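Local coordinates for protein dehydrogenase (Thermotoga maritima, PDB 3EZY) that catalyses the NAD(+)-dependent oxidation of myo-inositol to scyllo-inosose, probably as a step in myo-inositol degradation, at residues L97-I108 and G306-Y317. Sequence-based numbering, arbitrary orientation. Where two conformers were deposited one is given.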
ATOM      1  N   LEU A  97      16.685  -8.512 -32.806  1.00 29.10           N
ATOM      2  CA  LEU A  97      17.699  -9.120 -33.663  1.00 29.37           C
ATOM      3  C   LEU A  97      17.535  -8.637 -35.090  1.00 29.78           C
ATOM      4  O   LEU A  97      18.450  -8.077 -35.678  1.00 30.25           O
ATOM      5  CB  LEU A  97      17.537 -10.634 -33.634  1.00 29.51           C
ATOM      6  CG  LEU A  97      18.114 -11.356 -32.429  1.00 28.57           C
ATOM      7  CD1 LEU A  97      18.070 -12.864 -32.722  1.00 25.95           C
ATOM      8  CD2 LEU A  97      19.539 -10.882 -32.180  1.00 26.49           C
ATOM      9  N   SER A  98      16.365  -8.886 -35.651  1.00 29.57           N
ATOM     10  CA  SER A  98      15.994  -8.364 -36.956  1.00 29.84           C
ATOM     11  C   SER A  98      14.477  -8.458 -37.049  1.00 29.75           C
ATOM     12  O   SER A  98      13.841  -9.189 -36.275  1.00 30.15           O
ATOM     13  CB  SER A  98      16.637  -9.189 -38.095  1.00 30.38           C
ATOM     14  OG  SER A  98      16.233  -8.635 -39.342  1.00 31.03           O
ATOM     15  N   LEU A  99      13.878  -7.710 -37.968  1.00 29.23           N
ATOM     16  CA  LEU A  99      12.462  -7.867 -38.223  1.00 28.90           C
ATOM     17  C   LEU A  99      12.228  -8.895 -39.308  1.00 29.51           C
ATOM     18  O   LEU A  99      11.098  -9.159 -39.642  1.00 29.03           O
ATOM     19  CB  LEU A  99      11.801  -6.546 -38.640  1.00 28.68           C
ATOM     20  CG  LEU A  99      12.099  -5.420 -37.641  1.00 27.51           C
ATOM     21  CD1 LEU A  99      11.659  -4.019 -38.129  1.00 27.70           C
ATOM     22  CD2 LEU A  99      11.602  -5.744 -36.267  1.00 25.92           C
ATOM     23  N   ASN A 100      13.303  -9.475 -39.842  1.00 29.74           N
ATOM     24  CA  ASN A 100      13.199 -10.413 -40.957  1.00 30.43           C
ATOM     25  C   ASN A 100      13.556 -11.821 -40.511  1.00 29.71           C
ATOM     26  O   ASN A 100      14.695 -12.121 -40.161  1.00 29.35           O
ATOM     27  CB  ASN A 100      14.122  -9.962 -42.083  1.00 30.77           C
ATOM     28  CG  ASN A 100      14.026 -10.853 -43.290  1.00 34.10           C
ATOM     29  OD1 ASN A 100      14.566 -11.956 -43.303  1.00 35.13           O
ATOM     30  ND2 ASN A 100      13.311 -10.384 -44.313  1.00 35.04           N
ATOM     31  N   LEU A 101      12.583 -12.707 -40.517  1.00 30.30           N
ATOM     32  CA  LEU A 101      12.807 -14.045 -39.996  1.00 31.09           C
ATOM     33  C   LEU A 101      13.966 -14.784 -40.636  1.00 31.04           C
ATOM     34  O   LEU A 101      14.636 -15.554 -39.974  1.00 31.42           O
ATOM     35  CB  LEU A 101      11.555 -14.883 -40.163  1.00 32.31           C
ATOM     36  CG  LEU A 101      11.791 -16.279 -39.604  1.00 35.42           C
ATOM     37  CD1 LEU A 101      11.989 -16.130 -38.099  1.00 37.20           C
ATOM     38  CD2 LEU A 101      10.604 -17.222 -39.930  1.00 39.26           C
ATOM     39  N   ALA A 102      14.181 -14.584 -41.935  1.00 31.54           N
ATOM     40  CA  ALA A 102      15.240 -15.314 -42.636  1.00 32.06           C
ATOM     41  C   ALA A 102      16.569 -14.794 -42.122  1.00 31.20           C
ATOM     42  O   ALA A 102      17.446 -15.553 -41.805  1.00 31.53           O
ATOM     43  CB  ALA A 102      15.113 -15.129 -44.162  1.00 32.17           C
ATOM     44  N   ASP A 103      16.697 -13.485 -41.983  1.00 31.19           N
ATOM     45  CA  ASP A 103      17.898 -12.931 -41.337  1.00 30.98           C
ATOM     46  C   ASP A 103      18.183 -13.499 -39.949  1.00 29.84           C
ATOM     47  O   ASP A 103      19.332 -13.774 -39.593  1.00 29.84           O
ATOM     48  CB  ASP A 103      17.825 -11.407 -41.281  1.00 31.11           C
ATOM     49  CG  ASP A 103      18.070 -10.774 -42.642  1.00 33.45           C
ATOM     50  OD1 ASP A 103      18.667 -11.450 -43.506  1.00 37.11           O
ATOM     51  OD2 ASP A 103      17.677  -9.610 -42.855  1.00 35.63           O
ATOM     52  N   VAL A 104      17.149 -13.672 -39.138  1.00 28.54           N
ATOM     53  CA  VAL A 104      17.383 -14.239 -37.817  1.00 26.98           C
ATOM     54  C   VAL A 104      17.894 -15.668 -37.940  1.00 26.46           C
ATOM     55  O   VAL A 104      18.754 -16.086 -37.173  1.00 25.48           O
ATOM     56  CB  VAL A 104      16.079 -14.206 -36.943  1.00 27.20           C
ATOM     57  CG1 VAL A 104      16.299 -14.940 -35.641  1.00 25.93           C
ATOM     58  CG2 VAL A 104      15.680 -12.753 -36.698  1.00 24.68           C
ATOM     59  N   ASP A 105      17.355 -16.439 -38.890  1.00 26.52           N
ATOM     60  CA  ASP A 105      17.830 -17.839 -39.066  1.00 27.77           C
ATOM     61  C   ASP A 105      19.300 -17.837 -39.492  1.00 27.04           C
ATOM     62  O   ASP A 105      20.108 -18.618 -39.012  1.00 27.38           O
ATOM     63  CB  ASP A 105      16.939 -18.629 -40.065  1.00 28.11           C
ATOM     64  CG  ASP A 105      15.601 -19.101 -39.432  1.00 31.79           C
ATOM     65  OD1 ASP A 105      15.574 -19.398 -38.202  1.00 34.13           O
ATOM     66  OD2 ASP A 105      14.566 -19.160 -40.158  1.00 34.24           O
ATOM     67  N   ARG A 106      19.669 -16.925 -40.369  1.00 27.35           N
ATOM     68  CA  ARG A 106      21.073 -16.829 -40.791  0.50 28.30           C
ATOM     69  C   ARG A 106      22.022 -16.425 -39.667  1.00 28.00           C
ATOM     70  O   ARG A 106      23.124 -16.986 -39.521  1.00 28.66           O
ATOM     71  CB  ARG A 106      21.230 -15.863 -41.956  0.50 28.54           C
ATOM     72  CG  ARG A 106      21.410 -16.555 -43.298  0.50 31.93           C
ATOM     73  CD  ARG A 106      22.462 -15.840 -44.133  0.50 36.04           C
ATOM     74  NE  ARG A 106      23.794 -16.414 -43.952  0.50 38.50           N
ATOM     75  CZ  ARG A 106      24.895 -15.886 -44.478  0.50 39.44           C
ATOM     76  NH1 ARG A 106      24.805 -14.781 -45.209  0.50 38.32           N
ATOM     77  NH2 ARG A 106      26.080 -16.458 -44.279  0.50 39.94           N
ATOM     78  N   MET A 107      21.598 -15.444 -38.861  1.00 27.87           N
ATOM     79  CA  MET A 107      22.372 -14.975 -37.688  1.00 25.75           C
ATOM     80  C   MET A 107      22.668 -16.139 -36.727  1.00 25.92           C
ATOM     81  O   MET A 107      23.805 -16.373 -36.298  1.00 25.73           O
ATOM     82  CB  MET A 107      21.570 -13.843 -36.984  1.00 25.28           C
ATOM     83  CG  MET A 107      21.415 -12.530 -37.812  1.00 25.33           C
ATOM     84  SD  MET A 107      20.094 -11.351 -37.293  1.00 17.53           S
ATOM     85  CE  MET A 107      20.956 -10.615 -35.913  1.00 19.95           C
ATOM     86  N   ILE A 108      21.629 -16.883 -36.370  1.00 25.99           N
ATOM     87  CA  ILE A 108      21.773 -18.065 -35.537  1.00 25.73           C
ATOM     88  C   ILE A 108      22.661 -19.145 -36.184  1.00 27.60           C
ATOM     89  O   ILE A 108      23.569 -19.656 -35.550  1.00 27.66           O
ATOM     90  CB  ILE A 108      20.384 -18.662 -35.233  1.00 26.57           C
ATOM     91  CG1 ILE A 108      19.576 -17.737 -34.300  1.00 23.71           C
ATOM     92  CG2 ILE A 108      20.510 -20.074 -34.677  1.00 26.02           C
ATOM     93  CD1 ILE A 108      18.064 -18.059 -34.263  1.00 23.47           C
ATOM     94  N   GLY A 306      19.809 -16.662 -29.299  1.00 23.74           N
ATOM     95  CA  GLY A 306      19.277 -16.200 -30.560  1.00 23.52           C
ATOM     96  C   GLY A 306      17.892 -16.738 -30.782  1.00 23.07           C
ATOM     97  O   GLY A 306      17.012 -16.071 -31.329  1.00 22.93           O
ATOM     98  N   GLU A 307      17.714 -17.974 -30.360  1.00 23.73           N
ATOM     99  CA  GLU A 307      16.435 -18.650 -30.414  1.00 25.31           C
ATOM    100  C   GLU A 307      15.333 -17.904 -29.619  1.00 24.73           C
ATOM    101  O   GLU A 307      14.193 -17.839 -30.067  1.00 24.84           O
ATOM    102  CB  GLU A 307      16.619 -20.094 -29.914  1.00 26.25           C
ATOM    103  CG  GLU A 307      17.406 -21.001 -30.906  1.00 32.78           C
ATOM    104  CD  GLU A 307      18.987 -20.858 -30.877  1.00 40.09           C
ATOM    105  OE1 GLU A 307      19.613 -21.573 -31.692  1.00 43.36           O
ATOM    106  OE2 GLU A 307      19.616 -20.093 -30.073  1.00 38.32           O
ATOM    107  N   ASP A 308      15.683 -17.311 -28.470  1.00 24.30           N
ATOM    108  CA  ASP A 308      14.746 -16.436 -27.738  1.00 23.28           C
ATOM    109  C   ASP A 308      14.323 -15.251 -28.614  1.00 23.26           C
ATOM    110  O   ASP A 308      13.154 -14.933 -28.685  1.00 22.60           O
ATOM    111  CB  ASP A 308      15.376 -15.919 -26.415  1.00 23.74           C
ATOM    112  CG  ASP A 308      15.558 -17.024 -25.359  1.00 24.53           C
ATOM    113  OD1 ASP A 308      14.659 -17.855 -25.179  1.00 25.43           O
ATOM    114  OD2 ASP A 308      16.583 -17.035 -24.658  1.00 26.24           O
ATOM    115  N   GLY A 309      15.289 -14.607 -29.278  1.00 23.16           N
ATOM    116  CA  GLY A 309      15.020 -13.547 -30.252  1.00 23.75           C
ATOM    117  C   GLY A 309      14.074 -14.046 -31.347  1.00 23.23           C
ATOM    118  O   GLY A 309      13.107 -13.381 -31.691  1.00 23.58           O
ATOM    119  N   LYS A 310      14.340 -15.224 -31.894  1.00 23.41           N
ATOM    120  CA  LYS A 310      13.466 -15.776 -32.938  1.00 23.54           C
ATOM    121  C   LYS A 310      12.002 -16.009 -32.488  1.00 23.14           C
ATOM    122  O   LYS A 310      11.036 -15.661 -33.196  1.00 23.64           O
ATOM    123  CB  LYS A 310      14.049 -17.099 -33.456  1.00 22.82           C
ATOM    124  CG  LYS A 310      13.328 -17.637 -34.677  1.00 25.48           C
ATOM    125  CD  LYS A 310      14.069 -18.850 -35.232  1.00 27.36           C
ATOM    126  CE  LYS A 310      13.252 -19.601 -36.286  1.00 31.19           C
ATOM    127  NZ  LYS A 310      13.970 -20.894 -36.599  1.00 30.34           N
ATOM    128  N   MET A 311      11.828 -16.630 -31.331  1.00 23.41           N
ATOM    129  CA  MET A 311      10.469 -16.929 -30.845  1.00 23.84           C
ATOM    130  C   MET A 311       9.638 -15.662 -30.613  1.00 23.49           C
ATOM    131  O   MET A 311       8.452 -15.585 -30.966  1.00 24.23           O
ATOM    132  CB  MET A 311      10.536 -17.753 -29.564  1.00 23.93           C
ATOM    133  CG  MET A 311      11.184 -19.155 -29.743  1.00 28.68           C
ATOM    134  SD  MET A 311      10.242 -20.226 -30.917  1.00 35.35           S
ATOM    135  CE  MET A 311       8.507 -19.690 -30.578  1.00 20.87           C
ATOM    136  N   ALA A 312      10.250 -14.659 -30.017  1.00 23.48           N
ATOM    137  CA  ALA A 312       9.546 -13.383 -29.806  1.00 22.90           C
ATOM    138  C   ALA A 312       9.109 -12.776 -31.143  1.00 22.39           C
ATOM    139  O   ALA A 312       8.030 -12.220 -31.248  1.00 23.79           O
ATOM    140  CB  ALA A 312      10.433 -12.425 -29.073  1.00 20.78           C
ATOM    141  N   LEU A 313       9.969 -12.849 -32.151  1.00 22.80           N
ATOM    142  CA  LEU A 313       9.621 -12.335 -33.485  1.00 23.07           C
ATOM    143  C   LEU A 313       8.468 -13.129 -34.100  1.00 22.44           C
ATOM    144  O   LEU A 313       7.576 -12.550 -34.690  1.00 21.92           O
ATOM    145  CB  LEU A 313      10.820 -12.382 -34.440  1.00 22.80           C
ATOM    146  CG  LEU A 313      10.569 -11.923 -35.889  1.00 24.15           C
ATOM    147  CD1 LEU A 313      10.071 -10.473 -35.927  1.00 25.74           C
ATOM    148  CD2 LEU A 313      11.877 -12.047 -36.762  1.00 24.21           C
ATOM    149  N   LEU A 314       8.503 -14.444 -33.969  1.00 22.94           N
ATOM    150  CA  LEU A 314       7.416 -15.266 -34.510  1.00 23.52           C
ATOM    151  C   LEU A 314       6.092 -14.920 -33.829  1.00 23.32           C
ATOM    152  O   LEU A 314       5.072 -14.834 -34.486  1.00 25.24           O
ATOM    153  CB  LEU A 314       7.728 -16.753 -34.374  1.00 23.22           C
ATOM    154  CG  LEU A 314       8.782 -17.317 -35.367  1.00 27.19           C
ATOM    155  CD1 LEU A 314       9.365 -18.620 -34.871  1.00 27.59           C
ATOM    156  CD2 LEU A 314       8.156 -17.540 -36.744  1.00 29.19           C
ATOM    157  N   LEU A 315       6.107 -14.708 -32.514  1.00 22.46           N
ATOM    158  CA  LEU A 315       4.870 -14.350 -31.809  1.00 21.22           C
ATOM    159  C   LEU A 315       4.369 -13.003 -32.335  1.00 21.02           C
ATOM    160  O   LEU A 315       3.163 -12.778 -32.458  1.00 21.10           O
ATOM    161  CB  LEU A 315       5.122 -14.333 -30.303  1.00 20.01           C
ATOM    162  CG  LEU A 315       5.233 -15.754 -29.732  1.00 20.95           C
ATOM    163  CD1 LEU A 315       5.913 -15.765 -28.342  1.00 18.68           C
ATOM    164  CD2 LEU A 315       3.821 -16.340 -29.656  1.00 20.82           C
ATOM    165  N   GLY A 316       5.301 -12.098 -32.627  1.00 20.58           N
ATOM    166  CA  GLY A 316       4.931 -10.816 -33.220  1.00 20.60           C
ATOM    167  C   GLY A 316       4.239 -10.981 -34.586  1.00 21.93           C
ATOM    168  O   GLY A 316       3.243 -10.332 -34.863  1.00 20.99           O
ATOM    169  N   TYR A 317       4.799 -11.821 -35.454  1.00 22.28           N
ATOM    170  CA  TYR A 317       4.183 -12.069 -36.740  1.00 23.25           C
ATOM    171  C   TYR A 317       2.806 -12.720 -36.611  1.00 22.89           C
ATOM    172  O   TYR A 317       1.875 -12.365 -37.367  1.00 23.00           O
ATOM    173  CB  TYR A 317       5.142 -12.864 -37.637  1.00 24.62           C
ATOM    174  CG  TYR A 317       6.090 -11.909 -38.345  1.00 27.70           C
ATOM    175  CD1 TYR A 317       5.590 -10.870 -39.118  1.00 34.76           C
ATOM    176  CD2 TYR A 317       7.448 -12.002 -38.197  1.00 32.17           C
ATOM    177  CE1 TYR A 317       6.443  -9.954 -39.745  1.00 37.57           C
ATOM    178  CE2 TYR A 317       8.312 -11.120 -38.834  1.00 32.52           C
ATOM    179  CZ  TYR A 317       7.809 -10.095 -39.597  1.00 36.98           C
ATOM    180  OH  TYR A 317       8.652  -9.183 -40.242  1.00 39.32           O
TER
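Lys-310 packs against Leu-101, Val-104, Asp-105 and Ile-108 where helix 101-114 of the NAD-binding Rossmann fold meets helix 306-325. Segments 101-108 and 306-317 run antiparallel at 169°, with axes 9.9 Å apart at their closest. Lys-310 enters as a knob into the hole formed by those four residues. Its CG lies anti to the backbone N (chi1 -171°), and the chain stays extended from there to the ammonium. CB rests on Val-104 CG1 at 3.8 Å. CG touches CD1 of Leu-101 and the same Val-104 methyl. CD lies near Ile-108 CD1 and near OD1 of Asp-105. CE also lies close to that carboxylate. Lys-310 NZ ends the chain in a salt bridge, 2.7 Å from Asp-105 OD1. It meets this oxygen on the syn side, slightly out of the carboxylate plane. The lysine thus packs through its aliphatic part and pairs its charge at the end.

Gly-306 and Gly-309 allow close approach; a CB there would run into Ile-108 CG1 and Leu-97 CD1 respectively. Ile-108 CD1 and Leu-97 CD1 each reach Gly-306 O at 3.7 Å. Further along, Leu-313 turns CD2 toward Val-104 CG2 and Ser-98 O. Asn-100 is the N-cap of helix 101-114; its OD1 accepts from Asp-103 N. Just before it, Ser-98 OG accepts from Asn-100 N in an ST turn. Helix 306-325 lies between helix 101-114 and helix 174-185, which is touched by Met-311, Ala-312 and Leu-315. Tyr-317 OH donates to Leu-99 O at 2.5 Å, with the acceptor in the ring plane and a C=O...OH angle of 168°.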